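Local coordinates for protein transcription regulator (Lactobacillus plantarum WCFS1, PDB 3CLK) that probably regulates transcription as a dimer, through a core related to periplasmic binding proteins that would sense a small effector, at residues Met225-Thr229 / Arg230-Thr234; Asp167-Tyr170 / Thr171-Glu174; Ala191-Asp194 / Met195-Ile198; Asp109-Ile112 / Gly113-Thr117; Phe240-Met243 / Gly244-Val248. All coordinates share one frame; numbering follows the deposited sequence.

Contact 1 (Met225-Thr229 / Arg230-Thr234); sequences MCKIT and RPQLT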
loop_
_atom_site.group_PDB
_atom_site.type_symbol
_atom_site.label_atom_id
_atom_site.label_comp_id
_atom_site.label_asym_id
_atom_site.label_seq_id
_atom_site.Cartn_x
_atom_site.Cartn_y
_atom_site.Cartn_z
HETATM N N MSE B 225 2.975 1.536 -7.395
HETATM C CA MSE B 225 3.377 2.921 -7.173
HETATM C C MSE B 225 4.159 3.517 -8.352
HETATM O O MSE B 225 4.176 4.739 -8.520
HETATM C CB MSE B 225 4.210 3.034 -5.893
HETATM C CG MSE B 225 3.445 2.712 -4.623
HETATM SE SE MSE B 225 1.938 3.889 -4.301
HETATM C CE MSE B 225 2.089 4.025 -2.388
ATOM N N CYS B 226 4.799 2.674 -9.161
ATOM C CA CYS B 226 5.566 3.163 -10.312
ATOM C C CYS B 226 4.693 3.622 -11.478
ATOM O O CYS B 226 5.140 4.394 -12.325
ATOM C CB CYS B 226 6.528 2.088 -10.830
ATOM S SG CYS B 226 7.917 1.738 -9.734
ATOM N N LYS B 227 3.454 3.141 -11.519
ATOM C CA LYS B 227 2.529 3.488 -12.593
ATOM C C LYS B 227 1.563 4.618 -12.254
ATOM O O LYS B 227 0.695 4.949 -13.061
ATOM C CB LYS B 227 1.735 2.242 -13.013
ATOM C CG LYS B 227 2.493 1.315 -13.957
ATOM C CD LYS B 227 2.370 1.787 -15.411
ATOM C CE LYS B 227 3.442 1.178 -16.319
ATOM N NZ LYS B 227 3.519 -0.311 -16.252
ATOM N N ILE B 228 1.716 5.225 -11.082
ATOM C CA ILE B 228 0.819 6.307 -10.682
ATOM C C ILE B 228 1.452 7.694 -10.669
ATOM O O ILE B 228 0.754 8.692 -10.494
ATOM C CB ILE B 228 0.214 6.054 -9.283
ATOM C CG1 ILE B 228 1.304 6.170 -8.217
ATOM C CG2 ILE B 228 -0.445 4.680 -9.247
ATOM C CD1 ILE B 228 0.781 6.116 -6.795
ATOM N N THR B 229 2.768 7.769 -10.837
ATOM C CA THR B 229 3.427 9.069 -10.856
ATOM C C THR B 229 3.588 9.533 -12.296
ATOM O O THR B 229 3.494 8.738 -13.225
ATOM C CB THR B 229 4.822 9.013 -10.209
ATOM O OG1 THR B 229 5.635 8.056 -10.906
ATOM C CG2 THR B 229 4.712 8.611 -8.752
ATOM N N ARG B 230 3.817 10.827 -12.474
ATOM C CA ARG B 230 4.021 11.397 -13.799
ATOM C C ARG B 230 5.368 12.115 -13.789
ATOM O O ARG B 230 5.526 13.134 -13.121
ATOM C CB ARG B 230 2.918 12.401 -14.140
ATOM C CG ARG B 230 1.533 11.795 -14.301
ATOM C CD ARG B 230 1.467 10.769 -15.429
ATOM N NE ARG B 230 1.529 9.406 -14.911
ATOM C CZ ARG B 230 0.811 8.391 -15.380
ATOM N NH1 ARG B 230 -0.029 8.573 -16.389
ATOM N NH2 ARG B 230 0.914 7.196 -14.822
ATOM N N PRO B 231 6.348 11.599 -14.542
ATOM C CA PRO B 231 6.258 10.404 -15.389
ATOM C C PRO B 231 6.261 9.092 -14.612
ATOM O O PRO B 231 6.693 9.047 -13.460
ATOM C CB PRO B 231 7.491 10.528 -16.275
ATOM C CG PRO B 231 8.505 11.104 -15.324
ATOM C CD PRO B 231 7.703 12.186 -14.602
ATOM N N GLN B 232 5.783 8.027 -15.251
ATOM C CA GLN B 232 5.772 6.716 -14.618
ATOM C C GLN B 232 7.222 6.273 -14.447
ATOM O O GLN B 232 8.047 6.443 -15.345
ATOM C CB GLN B 232 4.977 5.717 -15.462
ATOM C CG GLN B 232 3.514 6.113 -15.581
ATOM C CD GLN B 232 2.616 4.972 -16.007
ATOM O OE1 GLN B 232 2.863 4.311 -17.016
ATOM N NE2 GLN B 232 1.556 4.738 -15.238
ATOM N N LEU B 233 7.519 5.698 -13.289
ATOM C CA LEU B 233 8.875 5.285 -12.943
ATOM C C LEU B 233 9.442 4.003 -13.537
ATOM O O LEU B 233 8.847 2.927 -13.420
ATOM C CB LEU B 233 8.998 5.196 -11.420
ATOM C CG LEU B 233 8.919 6.482 -10.601
ATOM C CD1 LEU B 233 8.562 6.146 -9.152
ATOM C CD2 LEU B 233 10.248 7.215 -10.679
ATOM N N THR B 234 10.606 4.128 -14.166
ATOM C CA THR B 234 11.288 2.975 -14.717
ATOM C C THR B 234 11.820 2.305 -13.467
ATOM O O THR B 234 12.223 2.982 -12.512
ATOM C CB THR B 234 12.460 3.380 -15.624
ATOM O OG1 THR B 234 11.939 3.890 -16.853
ATOM C CG2 THR B 234 13.359 2.182 -15.926
#

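Contact 2 (Asp167-Tyr170 / Thr171-Glu174); sequences DYSY and TSGE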
loop_
_atom_site.group_PDB
_atom_site.type_symbol
_atom_site.label_atom_id
_atom_site.label_comp_id
_atom_site.label_asym_id
_atom_site.label_seq_id
_atom_site.Cartn_x
_atom_site.Cartn_y
_atom_site.Cartn_z
ATOM N N ASP B 167 15.754 5.716 4.794
ATOM C CA ASP B 167 15.068 4.557 5.330
ATOM C C ASP B 167 14.020 4.019 4.373
ATOM O O ASP B 167 12.966 3.547 4.807
ATOM C CB ASP B 167 14.395 4.929 6.654
ATOM C CG ASP B 167 13.482 6.132 6.517
ATOM O OD1 ASP B 167 13.101 6.450 5.375
ATOM O OD2 ASP B 167 13.140 6.752 7.543
ATOM N N TYR B 168 14.299 4.100 3.074
ATOM C CA TYR B 168 13.374 3.599 2.059
ATOM C C TYR B 168 12.012 4.285 2.021
ATOM O O TYR B 168 11.114 3.819 1.329
ATOM C CB TYR B 168 13.127 2.102 2.247
ATOM C CG TYR B 168 14.366 1.248 2.204
ATOM C CD1 TYR B 168 15.050 0.916 3.375
ATOM C CD2 TYR B 168 14.862 0.772 0.993
ATOM C CE1 TYR B 168 16.201 0.124 3.335
ATOM C CE2 TYR B 168 16.009 -0.012 0.944
ATOM C CZ TYR B 168 16.675 -0.333 2.118
ATOM O OH TYR B 168 17.813 -1.114 2.059
ATOM N N SER B 169 11.852 5.390 2.738
ATOM C CA SER B 169 10.562 6.067 2.755
ATOM C C SER B 169 10.451 7.193 1.727
ATOM O O SER B 169 11.422 7.558 1.072
ATOM C CB SER B 169 10.299 6.647 4.145
ATOM O OG SER B 169 11.201 7.709 4.417
ATOM N N TYR B 170 9.247 7.730 1.594
ATOM C CA TYR B 170 8.992 8.833 0.682
ATOM C C TYR B 170 9.777 10.057 1.168
ATOM O O TYR B 170 10.409 10.759 0.376
ATOM C CB TYR B 170 7.500 9.149 0.670
ATOM C CG TYR B 170 7.138 10.398 -0.092
ATOM C CD1 TYR B 170 6.946 10.365 -1.470
ATOM C CD2 TYR B 170 6.946 11.608 0.574
ATOM C CE1 TYR B 170 6.558 11.505 -2.170
ATOM C CE2 TYR B 170 6.561 12.756 -0.120
ATOM C CZ TYR B 170 6.368 12.693 -1.488
ATOM O OH TYR B 170 5.974 13.821 -2.172
ATOM N N THR B 171 9.744 10.303 2.476
ATOM C CA THR B 171 10.454 11.442 3.049
ATOM C C THR B 171 11.960 11.406 2.779
ATOM O O THR B 171 12.565 12.430 2.472
ATOM C CB THR B 171 10.221 11.536 4.572
ATOM O OG1 THR B 171 8.831 11.786 4.822
ATOM C CG2 THR B 171 11.047 12.672 5.172
ATOM N N SER B 172 12.568 10.231 2.891
ATOM C CA SER B 172 13.995 10.120 2.653
ATOM C C SER B 172 14.328 10.476 1.196
ATOM O O SER B 172 15.431 10.935 0.890
ATOM C CB SER B 172 14.480 8.713 3.002
ATOM O OG SER B 172 13.780 7.731 2.266
ATOM N N GLY B 173 13.365 10.266 0.305
ATOM C CA GLY B 173 13.568 10.599 -1.094
ATOM C C GLY B 173 13.595 12.109 -1.224
ATOM O O GLY B 173 14.480 12.678 -1.866
ATOM N N GLU B 174 12.619 12.773 -0.609
ATOM C CA GLU B 174 12.577 14.228 -0.656
ATOM C C GLU B 174 13.824 14.828 -0.010
ATOM O O GLU B 174 14.397 15.799 -0.528
ATOM C CB GLU B 174 11.366 14.769 0.097
ATOM C CG GLU B 174 10.004 14.433 -0.475
ATOM C CD GLU B 174 8.912 15.092 0.349
ATOM O OE1 GLU B 174 8.922 14.904 1.584
ATOM O OE2 GLU B 174 8.062 15.796 -0.220
HETATM O O HOH W 1 5.437 15.973 -0.528
#

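Contact 3 (Ala191-Asp194 / Met195-Ile198); sequences AASD and MTAI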
loop_
_atom_site.group_PDB
_atom_site.type_symbol
_atom_site.label_atom_id
_atom_site.label_comp_id
_atom_site.label_asym_id
_atom_site.label_seq_id
_atom_site.Cartn_x
_atom_site.Cartn_y
_atom_site.Cartn_z
ATOM N N ALA B 191 16.709 5.103 -6.806
ATOM C CA ALA B 191 15.924 5.226 -5.582
ATOM C C ALA B 191 15.863 3.891 -4.861
ATOM O O ALA B 191 15.689 2.847 -5.486
ATOM C CB ALA B 191 14.515 5.725 -5.904
ATOM N N ALA B 192 16.001 3.944 -3.541
ATOM C CA ALA B 192 15.982 2.750 -2.702
ATOM C C ALA B 192 14.665 1.992 -2.760
ATOM O O ALA B 192 14.623 0.805 -2.464
ATOM C CB ALA B 192 16.296 3.136 -1.240
ATOM N N SER B 193 13.590 2.684 -3.133
ATOM C CA SER B 193 12.266 2.077 -3.205
ATOM C C SER B 193 11.350 2.961 -4.051
ATOM O O SER B 193 11.697 4.105 -4.364
ATOM C CB SER B 193 11.665 1.942 -1.796
ATOM O OG SER B 193 11.206 3.198 -1.312
ATOM N N ASP B 194 10.177 2.439 -4.404
ATOM C CA ASP B 194 9.241 3.214 -5.209
ATOM C C ASP B 194 8.793 4.476 -4.476
ATOM O O ASP B 194 8.691 5.534 -5.085
ATOM C CB ASP B 194 7.999 2.395 -5.586
ATOM C CG ASP B 194 8.325 1.136 -6.372
ATOM O OD1 ASP B 194 9.368 1.071 -7.069
ATOM O OD2 ASP B 194 7.500 0.208 -6.312
HETATM N N MSE B 195 8.505 4.372 -3.175
HETATM C CA MSE B 195 8.078 5.548 -2.417
HETATM C C MSE B 195 9.228 6.558 -2.341
HETATM O O MSE B 195 9.010 7.770 -2.365
HETATM C CB MSE B 195 7.642 5.172 -0.991
HETATM C CG MSE B 195 6.344 4.384 -0.910
HETATM SE SE MSE B 195 4.906 5.371 -1.766
HETATM C CE MSE B 195 4.954 6.983 -0.710
ATOM N N THR B 196 10.453 6.061 -2.221
ATOM C CA THR B 196 11.609 6.951 -2.168
ATOM C C THR B 196 11.722 7.668 -3.518
ATOM O O THR B 196 11.976 8.872 -3.583
ATOM C CB THR B 196 12.904 6.156 -1.843
ATOM O OG1 THR B 196 12.840 5.693 -0.484
ATOM C CG2 THR B 196 14.156 7.043 -2.007
ATOM N N ALA B 197 11.494 6.932 -4.600
ATOM C CA ALA B 197 11.566 7.514 -5.935
ATOM C C ALA B 197 10.530 8.618 -6.116
ATOM O O ALA B 197 10.792 9.629 -6.767
ATOM C CB ALA B 197 11.352 6.431 -6.977
ATOM N N ILE B 198 9.349 8.441 -5.543
ATOM C CA ILE B 198 8.335 9.462 -5.702
ATOM C C ILE B 198 8.779 10.733 -4.981
ATOM O O ILE B 198 8.580 11.830 -5.492
ATOM C CB ILE B 198 6.959 8.974 -5.193
ATOM C CG1 ILE B 198 6.538 7.719 -5.964
ATOM C CG2 ILE B 198 5.894 10.049 -5.437
ATOM C CD1 ILE B 198 5.192 7.177 -5.544
#

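Contact 4 (Asp109-Ile112 / Gly113-Thr117); sequences DEDI and GYQAT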
loop_
_atom_site.group_PDB
_atom_site.type_symbol
_atom_site.label_atom_id
_atom_site.label_comp_id
_atom_site.label_asym_id
_atom_site.label_seq_id
_atom_site.Cartn_x
_atom_site.Cartn_y
_atom_site.Cartn_z
ATOM N N ASP B 109 20.160 -8.758 -3.820
ATOM C CA ASP B 109 20.283 -7.324 -3.589
ATOM C C ASP B 109 21.470 -6.685 -4.278
ATOM O O ASP B 109 21.351 -5.596 -4.833
ATOM C CB ASP B 109 20.324 -7.021 -2.088
ATOM C CG ASP B 109 18.971 -7.194 -1.432
ATOM O OD1 ASP B 109 18.038 -6.446 -1.794
ATOM O OD2 ASP B 109 18.833 -8.074 -0.565
ATOM N N GLU B 110 22.621 -7.339 -4.255
ATOM C CA GLU B 110 23.759 -6.742 -4.922
ATOM C C GLU B 110 23.446 -6.578 -6.407
ATOM O O GLU B 110 23.733 -5.535 -6.995
ATOM C CB GLU B 110 25.021 -7.593 -4.754
ATOM C CG GLU B 110 26.255 -6.864 -5.270
ATOM C CD GLU B 110 27.532 -7.674 -5.174
ATOM O OE1 GLU B 110 27.780 -8.281 -4.110
ATOM O OE2 GLU B 110 28.292 -7.684 -6.161
ATOM N N ASP B 111 22.853 -7.603 -7.013
ATOM C CA ASP B 111 22.522 -7.535 -8.433
ATOM C C ASP B 111 21.450 -6.479 -8.700
ATOM O O ASP B 111 21.378 -5.934 -9.799
ATOM C CB ASP B 111 22.067 -8.903 -8.955
ATOM C CG ASP B 111 22.059 -8.971 -10.475
ATOM O OD1 ASP B 111 23.073 -8.593 -11.093
ATOM O OD2 ASP B 111 21.045 -9.402 -11.056
ATOM N N ILE B 112 20.616 -6.184 -7.703
ATOM C CA ILE B 112 19.605 -5.148 -7.886
ATOM C C ILE B 112 20.325 -3.821 -8.073
ATOM O O ILE B 112 20.049 -3.084 -9.022
ATOM C CB ILE B 112 18.648 -5.031 -6.674
ATOM C CG1 ILE B 112 17.660 -6.200 -6.677
ATOM C CG2 ILE B 112 17.904 -3.679 -6.718
ATOM C CD1 ILE B 112 16.591 -6.119 -5.602
ATOM N N GLY B 113 21.258 -3.527 -7.172
ATOM C CA GLY B 113 22.010 -2.286 -7.253
ATOM C C GLY B 113 22.835 -2.221 -8.524
ATOM O O GLY B 113 23.000 -1.152 -9.131
ATOM N N TYR B 114 23.352 -3.381 -8.917
ATOM C CA TYR B 114 24.166 -3.532 -10.113
ATOM C C TYR B 114 23.348 -3.244 -11.372
ATOM O O TYR B 114 23.765 -2.458 -12.213
ATOM C CB TYR B 114 24.722 -4.955 -10.175
ATOM C CG TYR B 114 25.726 -5.201 -11.282
ATOM C CD1 TYR B 114 26.994 -4.612 -11.254
ATOM C CD2 TYR B 114 25.429 -6.067 -12.330
ATOM C CE1 TYR B 114 27.944 -4.894 -12.246
ATOM C CE2 TYR B 114 26.362 -6.354 -13.319
ATOM C CZ TYR B 114 27.618 -5.769 -13.273
ATOM O OH TYR B 114 28.539 -6.079 -14.252
ATOM N N GLN B 115 22.189 -3.880 -11.497
ATOM C CA GLN B 115 21.330 -3.669 -12.662
ATOM C C GLN B 115 20.744 -2.257 -12.744
ATOM O O GLN B 115 20.679 -1.663 -13.821
ATOM C CB GLN B 115 20.200 -4.697 -12.677
ATOM C CG GLN B 115 20.656 -6.074 -13.147
ATOM C CD GLN B 115 19.500 -7.024 -13.373
ATOM O OE1 GLN B 115 18.529 -6.691 -14.051
ATOM N NE2 GLN B 115 19.604 -8.220 -12.817
ATOM N N ALA B 116 20.323 -1.721 -11.606
ATOM C CA ALA B 116 19.753 -0.375 -11.564
ATOM C C ALA B 116 20.761 0.649 -12.078
ATOM O O ALA B 116 20.435 1.529 -12.884
ATOM C CB ALA B 116 19.341 -0.028 -10.122
ATOM N N THR B 117 21.992 0.520 -11.600
ATOM C CA THR B 117 23.058 1.431 -11.972
ATOM C C THR B 117 23.486 1.276 -13.429
ATOM O O THR B 117 23.667 2.272 -14.133
ATOM C CB THR B 117 24.269 1.239 -11.043
ATOM O OG1 THR B 117 23.831 1.319 -9.679
ATOM C CG2 THR B 117 25.307 2.318 -11.296
#

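Contact 5 (Phe240-Met243 / Gly244-Val248); sequences FFQM and GVTGV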
loop_
_atom_site.group_PDB
_atom_site.type_symbol
_atom_site.label_atom_id
_atom_site.label_comp_id
_atom_site.label_asym_id
_atom_site.label_seq_id
_atom_site.Cartn_x
_atom_site.Cartn_y
_atom_site.Cartn_z
ATOM N N PHE B 240 7.903 -10.190 -6.228
ATOM C CA PHE B 240 7.363 -10.452 -4.895
ATOM C C PHE B 240 6.357 -11.600 -4.907
ATOM O O PHE B 240 6.347 -12.445 -4.009
ATOM C CB PHE B 240 6.674 -9.197 -4.344
ATOM C CG PHE B 240 7.587 -8.004 -4.206
ATOM C CD1 PHE B 240 8.676 -8.037 -3.340
ATOM C CD2 PHE B 240 7.342 -6.836 -4.928
ATOM C CE1 PHE B 240 9.515 -6.916 -3.190
ATOM C CE2 PHE B 240 8.171 -5.715 -4.784
ATOM C CZ PHE B 240 9.253 -5.754 -3.917
ATOM N N PHE B 241 5.502 -11.618 -5.922
ATOM C CA PHE B 241 4.488 -12.654 -6.033
ATOM C C PHE B 241 5.153 -14.026 -5.968
ATOM O O PHE B 241 4.762 -14.882 -5.170
ATOM C CB PHE B 241 3.735 -12.521 -7.356
ATOM C CG PHE B 241 2.500 -13.377 -7.437
ATOM C CD1 PHE B 241 1.284 -12.911 -6.946
ATOM C CD2 PHE B 241 2.554 -14.651 -7.997
ATOM C CE1 PHE B 241 0.134 -13.702 -7.016
ATOM C CE2 PHE B 241 1.411 -15.450 -8.070
ATOM C CZ PHE B 241 0.198 -14.971 -7.578
ATOM N N GLN B 242 6.163 -14.223 -6.807
ATOM C CA GLN B 242 6.876 -15.484 -6.855
ATOM C C GLN B 242 7.523 -15.820 -5.515
ATOM O O GLN B 242 7.595 -16.987 -5.137
ATOM C CB GLN B 242 7.938 -15.450 -7.952
ATOM C CG GLN B 242 8.637 -16.790 -8.162
ATOM C CD GLN B 242 7.651 -17.924 -8.402
ATOM O OE1 GLN B 242 6.752 -17.816 -9.242
ATOM N NE2 GLN B 242 7.817 -19.020 -7.667
HETATM N N MSE B 243 7.999 -14.807 -4.801
HETATM C CA MSE B 243 8.603 -15.049 -3.501
HETATM C C MSE B 243 7.567 -15.727 -2.624
HETATM O O MSE B 243 7.870 -16.684 -1.911
HETATM C CB MSE B 243 9.028 -13.739 -2.846
HETATM C CG MSE B 243 10.153 -13.042 -3.559
HETATM SE SE MSE B 243 10.737 -11.508 -2.557
HETATM C CE MSE B 243 11.655 -10.562 -3.981
ATOM N N GLY B 244 6.344 -15.218 -2.693
ATOM C CA GLY B 244 5.255 -15.758 -1.906
ATOM C C GLY B 244 4.865 -17.157 -2.326
ATOM O O GLY B 244 4.543 -18.004 -1.485
ATOM N N VAL B 245 4.875 -17.400 -3.634
ATOM C CA VAL B 245 4.540 -18.719 -4.160
ATOM C C VAL B 245 5.567 -19.740 -3.668
ATOM O O VAL B 245 5.215 -20.750 -3.067
ATOM C CB VAL B 245 4.537 -18.722 -5.705
ATOM C CG1 VAL B 245 4.383 -20.151 -6.232
ATOM C CG2 VAL B 245 3.406 -17.849 -6.208
ATOM N N THR B 246 6.838 -19.450 -3.923
ATOM C CA THR B 246 7.943 -20.319 -3.534
ATOM C C THR B 246 7.974 -20.555 -2.025
ATOM O O THR B 246 8.224 -21.678 -1.561
ATOM C CB THR B 246 9.288 -19.710 -3.982
ATOM O OG1 THR B 246 9.233 -19.427 -5.388
ATOM C CG2 THR B 246 10.435 -20.675 -3.719
ATOM N N GLY B 247 7.717 -19.499 -1.261
ATOM C CA GLY B 247 7.713 -19.623 0.182
ATOM C C GLY B 247 6.787 -20.732 0.643
ATOM O O GLY B 247 7.177 -21.585 1.427
ATOM N N VAL B 248 5.555 -20.725 0.151
ATOM C CA VAL B 248 4.603 -21.755 0.528
ATOM C C VAL B 248 5.058 -23.139 0.054
ATOM O O VAL B 248 4.767 -24.140 0.697
ATOM C CB VAL B 248 3.202 -21.458 -0.044
ATOM C CG1 VAL B 248 2.257 -22.615 0.251
ATOM C CG2 VAL B 248 2.662 -20.178 0.567
#

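Contact 1 (Met225-Thr229 / Arg230-Thr234)
Leu233 closes the tight side of this loop by sending its backbone N-H to Cys226 O at 2.9 Å. Beside that bond Cys226 SG lies 4.0 Å from Leu233 CB, and Leu233 goes on to rest on Ala197 of helix 194-206. Thr229 ties the bend between them: its hydroxyl, set between the backbone N and the carbonyl carbon (chi1 59°), donates from OG1 to Pro231 O at 2.9 Å and has Leu233 CG 3.7 Å away. The peptide bond before Pro231 is cis, and Thr229-Gln232 forms a type VIb turn, the corner of the loop that returns the chain from strand 216-219 to its parallel neighbour 234-237.

The other side, where Arg230 is exposed, is polar and less certain in the model. Arg230 curls back over its own turn, its chain bent at chi2 and chi3, and NE donates to Thr229 O at 2.7 Å; that oxygen lies near the guanidinium plane, whereas NE stands well above the carbonyl plane. Gln232 NE2 is modelled only 2.4 Å from Lys227 O and, donor beside donor, too close to Arg230 NH2 as well, so the placing of this amide, and with it the crossing of the Lys227 and Gln232 side chains, is doubtful. Ile228 turns away from the returning chain and packs on Tyr170 of the second subunit.

Contact 2 (Asp167-Tyr170 / Thr171-Glu174)
Ser169 is the N-cap of helix 170-180, and its OG accepts from the backbone N of Ser172, in the first turn, at 3.2 Å with an N-H...O angle of 159°. The hydroxyl gets there by sitting between its own backbone N and carbonyl carbon (chi1 68°). Ser172 answers from the helix: its side chain points back to the cap, and OG donates to Ser169 O at 2.6 Å, tilted from the carbonyl plane. The two serines therefore grip each other by side chain to backbone in both directions.

Two residues upstream, Asp167 braces the cap. Its OD1 accepts from Ser169 N at 3.1 Å, on the anti side of the carboxylate, which makes an Asx turn leading into the helix. The same oxygen lies close to Ser169 OG, at a distance so short that it is doubtful. After a weak bond from Gly173 N to Ser169 O, the helical pattern continues with Glu174 N donating to Tyr170 O at 3.1 Å.

One turn apart, the side chains of Tyr170 and Glu174 meet. The carboxylate carbon CD of Glu174 comes within 3.3 Å of Tyr170 CE2, with ring and carboxylate planes 43° apart. A water at the ring edge joins their ends, 2.8 Å from Tyr170 OH and donating to Glu174 OE2 at 2.6 Å. Tyr170 OH is also bonded to Asn202 of helix 194-206, while the side chain packs against Ile228 of the second subunit.

Contact 3 (Ala191-Asp194 / Met195-Ile198)
With chi1 at 76°, Ser193 holds OG between its backbone N and carbonyl carbon, and Thr196 turns OG1 to lie beside its own N (chi1 -69°), which brings the two hydroxyl oxygens to 3.1 Å. Ser193 OG also accepts from Thr196 N at 3.1 Å, with an angle of 157° at the hydrogen, and so caps the helix. The backbone follows at once: Ala197 N reaches Ser193 O at 2.8 Å.

Each hydroxyl is bonded to the neighbouring capped helix start, Ser193 OG with Tyr168 O and Thr196 OG1 with Ser169 O, so these buried polar groups are satisfied. Behind them the methyls meet closely: Ala191 CB is only 3.4 Å from Ala197 CB, tighter than usual, where the end of the strand lies against the helix. Thr196 CG2, on the branch opposite its N, comes within 4.1 Å of Ala191 CB.

Asp194 faces away from this turn, its carboxylate bonded to Ser219 OG and to the backbone N-H groups of Gly222 and Thr223. The passage from strand 188-191 through a short loop into helix 194-206, here capped by serine, is a beta-alpha unit of the kind repeated in periplasmic-binding-protein-like folds.

Contact 4 (Asp109-Ile112 / Gly113-Thr117)
The backbone of Asp109-Thr117 is plain alpha-helix, with Gly113 N donating to Asp109 O at 3.1 Å and Ala116 N to Ile112 O at 2.9 Å. On one flank Asp111 and Gln115 are joined twice. Gln115 N bonds to Asp111 O at 2.8 Å, and beside this link Gln115 NE2 donates to Asp111 OD2 at 2.6 Å.

The side-chain bond is somewhat bent, 146° at the hydrogen. It leaves NE2 in the amide plane but meets the oxygen from above the carboxylate plane, the two flat groups being turned 63° against each other. Asp111 reaches along the helix because CG stands opposite its backbone N (chi1 -165°), while Gln115 is extended beyond CG and comes back to meet it. The other carboxylate oxygen, OD1, lies 3.7 Å from Tyr114 CD2, approaching the ring obliquely.

Tyr114 itself leans toward helix 138-153, where Lys149 makes a cation-pi contact with the ring and Glu153 bonds OH. Ala116 packs inward on Ile190 and Ile236 of the sheet. A polar i to i+4 pair on one flank and buried Ile112 and Ala116 toward loops and sheet fit an amphipathic helix, here the one that carries the chain from strand 104-106 of one lobe to strand 128-131 of the other in a two-lobed, periplasmic-binding-protein-like fold.

Contact 5 (Phe240-Met243 / Gly244-Val248)
Side chains one turn apart, Phe241 with Val245 and Gln242 with Thr246, pair along the start of helix 240-256, the segment that leads from strand 234-237 in one lobe of the periplasmic-binding-protein-like fold to strand 265-267 in the other. The backbone runs as regular alpha-helix, with Val245 N on Phe241 O at 3.0 Å and Thr246 N on Gln242 O at 2.8 Å.

The apolar pair is a light touch. Phe241 CE2 lies 3.6 Å from Val245 CG2, the methyl coming at the ring obliquely, and the same methyl is 3.4 Å from Phe241 O. Phe240 and Met243, a selenomethionine in the model, point away from these pairs: Phe240 packs on Gln25 and Ile26 of helix 22-34, and Met243 on Ser107 and Gln238 of nearby loops.

Gln242 forms the polar pair by folding forward. CG starts opposite the backbone N (chi1 -174°), then the chain bends at chi2 (53°) and carries the amide over Val245, NE2 passing 3.8 Å from its CB. From there Gln242 NE2 donates to Thr246 OG1 at 2.7 Å, with the oxygen close to the amide plane and 153° at the hydrogen.

Overall arrangement
From the N terminus the order is contact 4, 2, 3, 1 and 5; all are local turns in series, so none nests in or crosses another. Contact 4 starts helix 109-121, which enters the lobe built on the sheet of strands 128-131 and 188-191. Contacts 2 and 3 form the starts of helices 170-180 and 194-206 and touch side by side. Contact 1 closes the loop before strand 234-237 and packs on contact 3, which thus lies between two neighbours; contacts 1, 2 and 3 all reach the second subunit. Contact 5, centred about 23 Å from the centre of contact 3, begins the helix heading back to the other lobe.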